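Local atomic coordinates of Wnt inhibitor of Dorsal protein (Drosophila melanogaster, PDB entry 4KRR), a protein that probably acts as a secreted Wnt-family ligand of frizzled seven-transmembrane receptors, represented here by its N-terminal domain and linker. Residues N52-Y57 with Q198-Y203; G116-V121 with D192-M197; I66-T71 with A153-F158. One frame throughout, in Å; residues are numbered along the deposited sequence.

Interaction 1 (N52-Y57 with Q198-Y203); sequences NREDVY and QDSPNY
Glu54 meets Ser200 and Tyr203 through a single carboxylate oxygen, which accepts two hydroxyl hydrogen bonds. Ser200 OG donates to Glu54 OE1 over 2.4 Å, a length too short to be trusted exactly or read as strength, and Tyr203 OH donates to the same OE1 over 2.5 Å. The tyrosine and glutamate reach toward each other tip to tip with their planes 83° apart, the phenol coming from above the carboxylate plane while OE1 lies at the ring edge. The bend at Glu54 chi2 (72°) turns CD out of an extended course. A glutamate suits this place because its second oxygen, OE2, can still accept from Tyr169 OH.

Asn52 packs against the 198-201 backbone, its CB 3.3 Å from Gln198 O, and Pro201 CD lies near Asn52 ND2.

Three waters complete the seam. One bridges Asn52 ND2 and Tyr203 OH, another Asn52 ND2 and Asp199 O. The third accepts from Arg53 N at 2.8 Å and donates to both Gln198 O and Ser200 OG.

Within 52-57, Asp55 N donates to Asn52 OD1 (2.9 Å) and Asn52 N to Asp55 OD2 (2.8 Å). This reciprocal pair is a capping box, the classic start of an α-helix, here that of helix 53-75.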
# COMPACT_ATOMS: atom_id res chain seq x y z
N ASN A 52 -8.71 5.29 -14.60
CA ASN A 52 -7.64 4.97 -15.54
C ASN A 52 -6.44 4.38 -14.80
O ASN A 52 -6.46 4.28 -13.57
CB ASN A 52 -7.25 6.18 -16.39
CG ASN A 52 -6.74 7.35 -15.56
OD1 ASN A 52 -5.98 7.18 -14.60
ND2 ASN A 52 -7.14 8.56 -15.93
N ARG A 53 -5.41 3.99 -15.54
CA ARG A 53 -4.25 3.31 -14.97
C ARG A 53 -3.56 4.14 -13.89
O ARG A 53 -3.07 3.60 -12.90
CB ARG A 53 -3.26 2.94 -16.07
CG ARG A 53 -2.30 1.83 -15.67
CD ARG A 53 -1.16 1.67 -16.67
NE ARG A 53 -1.61 1.20 -17.98
CZ ARG A 53 -1.39 -0.02 -18.45
NH1 ARG A 53 -0.72 -0.91 -17.72
NH2 ARG A 53 -1.83 -0.36 -19.65
N GLU A 54 -3.52 5.46 -14.07
CA GLU A 54 -2.89 6.33 -13.09
C GLU A 54 -3.73 6.47 -11.82
O GLU A 54 -3.18 6.58 -10.72
CB GLU A 54 -2.55 7.70 -13.68
CG GLU A 54 -1.44 7.66 -14.72
CD GLU A 54 -1.89 7.03 -16.02
OE1 GLU A 54 -2.98 7.39 -16.50
OE2 GLU A 54 -1.16 6.16 -16.55
N ASP A 55 -5.05 6.48 -11.97
CA ASP A 55 -5.96 6.49 -10.82
C ASP A 55 -5.71 5.26 -9.97
O ASP A 55 -5.66 5.34 -8.74
CB ASP A 55 -7.43 6.47 -11.28
CG ASP A 55 -7.84 7.75 -11.98
OD1 ASP A 55 -7.51 8.85 -11.47
OD2 ASP A 55 -8.51 7.66 -13.03
N VAL A 56 -5.55 4.13 -10.64
CA VAL A 56 -5.30 2.85 -9.99
C VAL A 56 -3.98 2.85 -9.21
O VAL A 56 -3.93 2.39 -8.07
CB VAL A 56 -5.31 1.71 -11.02
CG1 VAL A 56 -4.80 0.41 -10.41
CG2 VAL A 56 -6.72 1.53 -11.58
N TYR A 57 -2.92 3.37 -9.82
CA TYR A 57 -1.63 3.42 -9.14
C TYR A 57 -1.68 4.28 -7.88
O TYR A 57 -1.21 3.87 -6.82
CB TYR A 57 -0.52 3.93 -10.06
CG TYR A 57 0.76 4.20 -9.30
CD1 TYR A 57 1.65 3.18 -9.00
CD2 TYR A 57 1.07 5.49 -8.87
CE1 TYR A 57 2.81 3.42 -8.29
CE2 TYR A 57 2.23 5.74 -8.16
CZ TYR A 57 3.10 4.71 -7.87
OH TYR A 57 4.25 4.96 -7.17
N GLN A 198 -10.66 2.91 -17.78
CA GLN A 198 -10.62 4.03 -18.72
C GLN A 198 -9.24 4.24 -19.32
O GLN A 198 -8.22 3.97 -18.68
CB GLN A 198 -11.08 5.32 -18.02
CG GLN A 198 -11.30 6.49 -18.96
CD GLN A 198 -12.66 6.44 -19.63
OE1 GLN A 198 -12.90 7.12 -20.63
NE2 GLN A 198 -13.56 5.65 -19.07
N ASP A 199 -9.21 4.72 -20.56
CA ASP A 199 -7.96 5.14 -21.17
C ASP A 199 -7.42 6.38 -20.47
O ASP A 199 -8.17 7.13 -19.86
CB ASP A 199 -8.16 5.43 -22.66
CG ASP A 199 -8.23 4.17 -23.50
OD1 ASP A 199 -7.79 3.11 -23.01
OD2 ASP A 199 -8.70 4.25 -24.65
N SER A 200 -6.11 6.58 -20.56
CA SER A 200 -5.49 7.76 -20.00
C SER A 200 -5.48 8.89 -21.02
O SER A 200 -5.34 8.64 -22.22
CB SER A 200 -4.06 7.45 -19.54
OG SER A 200 -4.07 6.49 -18.50
N PRO A 201 -5.65 10.13 -20.55
CA PRO A 201 -5.60 11.30 -21.44
C PRO A 201 -4.17 11.59 -21.87
O PRO A 201 -3.24 10.97 -21.35
CB PRO A 201 -6.13 12.42 -20.55
CG PRO A 201 -5.77 12.00 -19.17
CD PRO A 201 -5.92 10.51 -19.15
N ASN A 202 -4.00 12.52 -22.80
CA ASN A 202 -2.67 12.94 -23.23
C ASN A 202 -2.08 13.92 -22.22
O ASN A 202 -2.47 15.09 -22.17
CB ASN A 202 -2.72 13.57 -24.61
N TYR A 203 -1.12 13.44 -21.42
CA TYR A 203 -0.52 14.25 -20.36
C TYR A 203 0.47 15.30 -20.87
O TYR A 203 1.27 15.83 -20.10
CB TYR A 203 0.16 13.35 -19.32
CG TYR A 203 -0.78 12.43 -18.57
CD1 TYR A 203 -1.69 12.93 -17.65
CD2 TYR A 203 -0.73 11.05 -18.76
CE1 TYR A 203 -2.54 12.09 -16.95
CE2 TYR A 203 -1.58 10.20 -18.07
CZ TYR A 203 -2.48 10.72 -17.17
OH TYR A 203 -3.32 9.88 -16.48
O HOH W 1 -5.18 10.91 -14.75
O HOH W 2 -9.16 9.05 -18.08
O HOH W 3 -5.49 4.23 -18.34

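Interaction 2 (G116-V121 with D192-M197); sequences GHNRRV and DSLVFM
The short strand 195-196 and the loop leading into it are tied to helix 113-127 by side-chain to backbone hydrogen bonds, with Asn118 and His117 facing Val195 and Ser193. The amide of Asn118 grips both polar atoms of one residue: Val195 N donates to Asn118 OD1 at 2.8 Å, in the carbonyl plane on a lone pair, and Asn118 ND2 donates to Val195 O at 2.9 Å. The second bond is almost straight, 174° at the hydrogen, with Val195 O practically in the amide plane. Asparagine suits the place because it offers a donor and an acceptor side by side.

His117 NE2 donates to Ser193 O at 2.9 Å; the bond is bent to 143° and the oxygen sits somewhat out of the ring plane. Chi1 of 172° sets His117 CG anti to the backbone N; the ring's CD2 lies 3.6 Å from Val195 CG2.

Branched aliphatic side chains supply the apolar share. Val121 CG1 packs on Leu194 CD2 at 3.7 Å, and Met168 of helix 158-170 touches both residues. The paired Asn118 bonds mimic the bonding of a neighbouring strand, while the flanking Leu194 and Phe196 make backbone hydrogen bonds to Ile173, and Phe196 also to Leu175, in the small parallel sheet with strand 173-174.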
# COMPACT_ATOMS: atom_id res chain seq x y z
N GLY A 116 -12.61 -2.35 -5.69
CA GLY A 116 -12.64 -3.46 -4.74
C GLY A 116 -11.58 -4.50 -5.04
O GLY A 116 -10.91 -4.99 -4.13
N HIS A 117 -11.43 -4.84 -6.31
CA HIS A 117 -10.45 -5.84 -6.72
C HIS A 117 -9.03 -5.37 -6.42
O HIS A 117 -8.21 -6.15 -5.93
CB HIS A 117 -10.58 -6.16 -8.20
CG HIS A 117 -9.49 -7.03 -8.73
ND1 HIS A 117 -9.45 -8.39 -8.50
CD2 HIS A 117 -8.38 -6.74 -9.46
CE1 HIS A 117 -8.37 -8.90 -9.08
NE2 HIS A 117 -7.71 -7.92 -9.66
N ASN A 118 -8.76 -4.11 -6.72
CA ASN A 118 -7.42 -3.56 -6.55
C ASN A 118 -7.00 -3.47 -5.08
O ASN A 118 -5.83 -3.63 -4.76
CB ASN A 118 -7.30 -2.19 -7.23
CG ASN A 118 -7.34 -2.30 -8.74
OD1 ASN A 118 -7.04 -3.35 -9.31
ND2 ASN A 118 -7.70 -1.20 -9.40
N ARG A 119 -7.96 -3.22 -4.20
CA ARG A 119 -7.66 -3.19 -2.78
C ARG A 119 -7.27 -4.59 -2.30
O ARG A 119 -6.38 -4.73 -1.45
CB ARG A 119 -8.84 -2.64 -1.98
CG ARG A 119 -9.16 -1.19 -2.31
CD ARG A 119 -10.24 -0.64 -1.41
NE ARG A 119 -10.69 0.68 -1.84
CZ ARG A 119 -11.62 1.39 -1.22
NH1 ARG A 119 -12.20 0.91 -0.13
NH2 ARG A 119 -11.96 2.59 -1.68
N ARG A 120 -7.92 -5.61 -2.85
CA ARG A 120 -7.54 -6.99 -2.57
C ARG A 120 -6.14 -7.29 -3.11
O ARG A 120 -5.37 -8.02 -2.48
CB ARG A 120 -8.56 -7.97 -3.17
CG ARG A 120 -9.87 -8.04 -2.41
CD ARG A 120 -10.90 -8.90 -3.13
NE ARG A 120 -10.38 -10.23 -3.43
CZ ARG A 120 -10.43 -11.26 -2.60
NH1 ARG A 120 -10.97 -11.12 -1.39
NH2 ARG A 120 -9.94 -12.44 -2.96
N VAL A 121 -5.82 -6.73 -4.28
CA VAL A 121 -4.50 -6.92 -4.88
C VAL A 121 -3.41 -6.33 -3.99
O VAL A 121 -2.41 -6.98 -3.71
CB VAL A 121 -4.42 -6.29 -6.28
CG1 VAL A 121 -2.99 -6.35 -6.82
CG2 VAL A 121 -5.38 -6.98 -7.24
N ASP A 192 -2.82 -10.86 -8.30
CA ASP A 192 -1.56 -10.14 -8.45
C ASP A 192 -1.61 -9.21 -9.65
O ASP A 192 -0.58 -8.70 -10.10
CB ASP A 192 -0.39 -11.11 -8.56
CG ASP A 192 -0.47 -11.99 -9.80
OD1 ASP A 192 -1.59 -12.17 -10.33
OD2 ASP A 192 0.57 -12.51 -10.23
N SER A 193 -2.81 -8.98 -10.17
CA SER A 193 -3.01 -8.07 -11.29
C SER A 193 -3.95 -6.93 -10.92
O SER A 193 -5.08 -7.16 -10.49
CB SER A 193 -3.57 -8.82 -12.51
OG SER A 193 -2.64 -9.78 -12.99
N LEU A 194 -3.47 -5.70 -11.08
CA LEU A 194 -4.32 -4.53 -10.92
C LEU A 194 -5.18 -4.37 -12.17
O LEU A 194 -4.78 -4.79 -13.26
CB LEU A 194 -3.47 -3.27 -10.72
CG LEU A 194 -2.64 -3.18 -9.44
CD1 LEU A 194 -1.65 -2.02 -9.53
CD2 LEU A 194 -3.55 -3.00 -8.23
N VAL A 195 -6.35 -3.78 -12.02
CA VAL A 195 -7.23 -3.55 -13.15
C VAL A 195 -7.64 -2.09 -13.26
O VAL A 195 -7.74 -1.39 -12.26
CB VAL A 195 -8.50 -4.44 -13.09
CG1 VAL A 195 -8.13 -5.92 -13.16
CG2 VAL A 195 -9.31 -4.15 -11.83
N PHE A 196 -7.85 -1.64 -14.49
CA PHE A 196 -8.40 -0.31 -14.74
C PHE A 196 -9.41 -0.39 -15.87
O PHE A 196 -9.52 -1.43 -16.53
CB PHE A 196 -7.29 0.71 -15.05
CG PHE A 196 -6.56 0.45 -16.34
CD1 PHE A 196 -5.55 -0.50 -16.40
CD2 PHE A 196 -6.86 1.18 -17.48
CE1 PHE A 196 -4.88 -0.74 -17.59
CE2 PHE A 196 -6.18 0.95 -18.66
CZ PHE A 196 -5.19 -0.01 -18.72
N MET A 197 -10.14 0.69 -16.10
CA MET A 197 -11.25 0.67 -17.05
C MET A 197 -11.10 1.72 -18.15
O MET A 197 -11.37 1.44 -19.32
CB MET A 197 -12.58 0.85 -16.31
CG MET A 197 -12.87 -0.26 -15.32
SD MET A 197 -14.17 0.13 -14.12
CE MET A 197 -15.54 0.51 -15.21

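Interaction 3 (I66-T71 with A153-F158); sequences IVHTLT and AVLKPF
His68 fills the angle between Leu155 and Phe158, its imidazole touched from several directions. At the ring edge, NE2 donates to Lys156 O over 2.9 Å; the bond is fairly straight, 157° at the hydrogen, and the oxygen is close to the ring plane. Over one face sits Phe158 CB, 4.2 Å from the ring centroid and nearly on its normal, a CH-pi contact. The phenyl continues the approach edge-to-face, its plane 69° from that of the imidazole. Leu155 CD1 lies 3.8 Å from His68 CD2. Histidine suits the site by joining a flat surface for packing to an N-H for a carbonyl.

One helical turn on, CB and CG2 of Thr71 both meet Leu155 CD1 at 3.7 Å. The contact thus fastens helix 53-75 to the place where the two-stranded antiparallel hairpin, 130-136 with 149-155, gives way to helix 158-170.

In the next shell, Thr71 OG1 donates to Val67 O at 2.7 Å, which fixes the rotation of the threonine and turns its methyl to the leucine. Pro157 occupies the N-cap position of helix 158-170. Leu130 of the partner strand touches Leu155, while Gln18 and Ser22 of helix 8-26 pack against Phe158.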
# COMPACT_ATOMS: atom_id res chain seq x y z
N ILE A 66 -0.35 3.69 3.68
CA ILE A 66 -1.13 3.85 4.90
C ILE A 66 -1.09 2.57 5.74
O ILE A 66 -0.90 2.62 6.95
CB ILE A 66 -2.59 4.24 4.59
CG1 ILE A 66 -2.64 5.64 3.98
CG2 ILE A 66 -3.45 4.19 5.84
CD1 ILE A 66 -4.03 6.10 3.59
N VAL A 67 -1.24 1.43 5.07
CA VAL A 67 -1.20 0.13 5.75
C VAL A 67 0.20 -0.18 6.27
O VAL A 67 0.37 -0.70 7.37
CB VAL A 67 -1.71 -1.00 4.83
CG1 VAL A 67 -1.53 -2.36 5.49
CG2 VAL A 67 -3.17 -0.78 4.45
N HIS A 68 1.21 0.15 5.47
CA HIS A 68 2.60 -0.02 5.87
C HIS A 68 2.90 0.81 7.11
O HIS A 68 3.57 0.35 8.03
CB HIS A 68 3.54 0.38 4.73
CG HIS A 68 4.98 0.06 4.97
ND1 HIS A 68 5.80 0.84 5.76
CD2 HIS A 68 5.75 -0.96 4.52
CE1 HIS A 68 7.01 0.32 5.79
NE2 HIS A 68 7.01 -0.77 5.04
N THR A 69 2.38 2.04 7.13
CA THR A 69 2.57 2.93 8.26
C THR A 69 1.86 2.39 9.50
O THR A 69 2.43 2.37 10.59
CB THR A 69 2.05 4.35 7.96
OG1 THR A 69 2.77 4.89 6.84
CG2 THR A 69 2.23 5.27 9.16
N LEU A 70 0.62 1.93 9.31
CA LEU A 70 -0.19 1.40 10.40
C LEU A 70 0.40 0.12 10.97
O LEU A 70 0.44 -0.07 12.18
CB LEU A 70 -1.63 1.16 9.93
CG LEU A 70 -2.58 0.55 10.96
CD1 LEU A 70 -2.67 1.42 12.20
CD2 LEU A 70 -3.96 0.32 10.35
N THR A 71 0.86 -0.76 10.09
CA THR A 71 1.48 -2.01 10.50
C THR A 71 2.75 -1.75 11.31
O THR A 71 2.96 -2.34 12.37
CB THR A 71 1.86 -2.88 9.29
OG1 THR A 71 0.69 -3.11 8.49
CG2 THR A 71 2.43 -4.22 9.73
N ALA A 153 9.36 -10.94 12.16
CA ALA A 153 8.89 -10.62 10.82
C ALA A 153 8.55 -9.14 10.71
O ALA A 153 7.83 -8.60 11.54
CB ALA A 153 7.69 -11.47 10.46
N VAL A 154 9.07 -8.49 9.68
CA VAL A 154 8.77 -7.08 9.42
C VAL A 154 8.49 -6.86 7.94
O VAL A 154 8.96 -7.62 7.09
CB VAL A 154 9.92 -6.15 9.86
CG1 VAL A 154 10.09 -6.18 11.37
CG2 VAL A 154 11.21 -6.53 9.15
N LEU A 155 7.72 -5.82 7.63
CA LEU A 155 7.46 -5.46 6.24
C LEU A 155 8.72 -4.91 5.59
O LEU A 155 9.52 -4.23 6.25
CB LEU A 155 6.35 -4.41 6.16
CG LEU A 155 4.91 -4.88 6.38
CD1 LEU A 155 3.95 -3.70 6.35
CD2 LEU A 155 4.53 -5.90 5.32
N LYS A 156 8.90 -5.20 4.30
CA LYS A 156 10.02 -4.66 3.53
C LYS A 156 10.00 -3.14 3.60
O LYS A 156 8.97 -2.54 3.90
CB LYS A 156 9.91 -5.07 2.06
CG LYS A 156 9.98 -6.56 1.80
CD LYS A 156 9.97 -6.84 0.30
CE LYS A 156 8.73 -6.27 -0.37
NZ LYS A 156 8.69 -6.59 -1.83
N PRO A 157 11.16 -2.50 3.34
CA PRO A 157 11.16 -1.05 3.17
C PRO A 157 10.17 -0.66 2.08
O PRO A 157 10.00 -1.39 1.11
CB PRO A 157 12.60 -0.74 2.73
CG PRO A 157 13.22 -2.08 2.40
CD PRO A 157 12.51 -3.07 3.25
N PHE A 158 9.50 0.48 2.25
CA PHE A 158 8.39 0.82 1.37
C PHE A 158 8.82 1.03 -0.08
O PHE A 158 8.02 0.83 -1.00
CB PHE A 158 7.63 2.04 1.89
CG PHE A 158 6.38 2.32 1.11
CD1 PHE A 158 5.27 1.50 1.24
CD2 PHE A 158 6.31 3.39 0.24
CE1 PHE A 158 4.12 1.74 0.52
CE2 PHE A 158 5.16 3.64 -0.48
CZ PHE A 158 4.07 2.81 -0.34

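In the fold
Helix 53-75 connects interactions 1 and 3, which lie toward opposite ends of it, their centres 27 Å apart and their nearest atoms about 7 Å apart. Interactions 1 and 2 touch directly, with centres 14 Å apart: Val56 CG2 lies 3.2 Å from Val195 O, and Val56 CG1 lies 3.5 Å from Asn118 ND2. The continuous run 192-203 packs first on helix 113-127 and then on the start of helix 53-75. Along the chain, interactions 2 and 3 are each nested within the loop closed by interaction 1, and they cross each other. The bound sodium ion, at the site of Cys74, Ile79 and Cys82, lies about 10 Å from the Thr71 side chain of interaction 3.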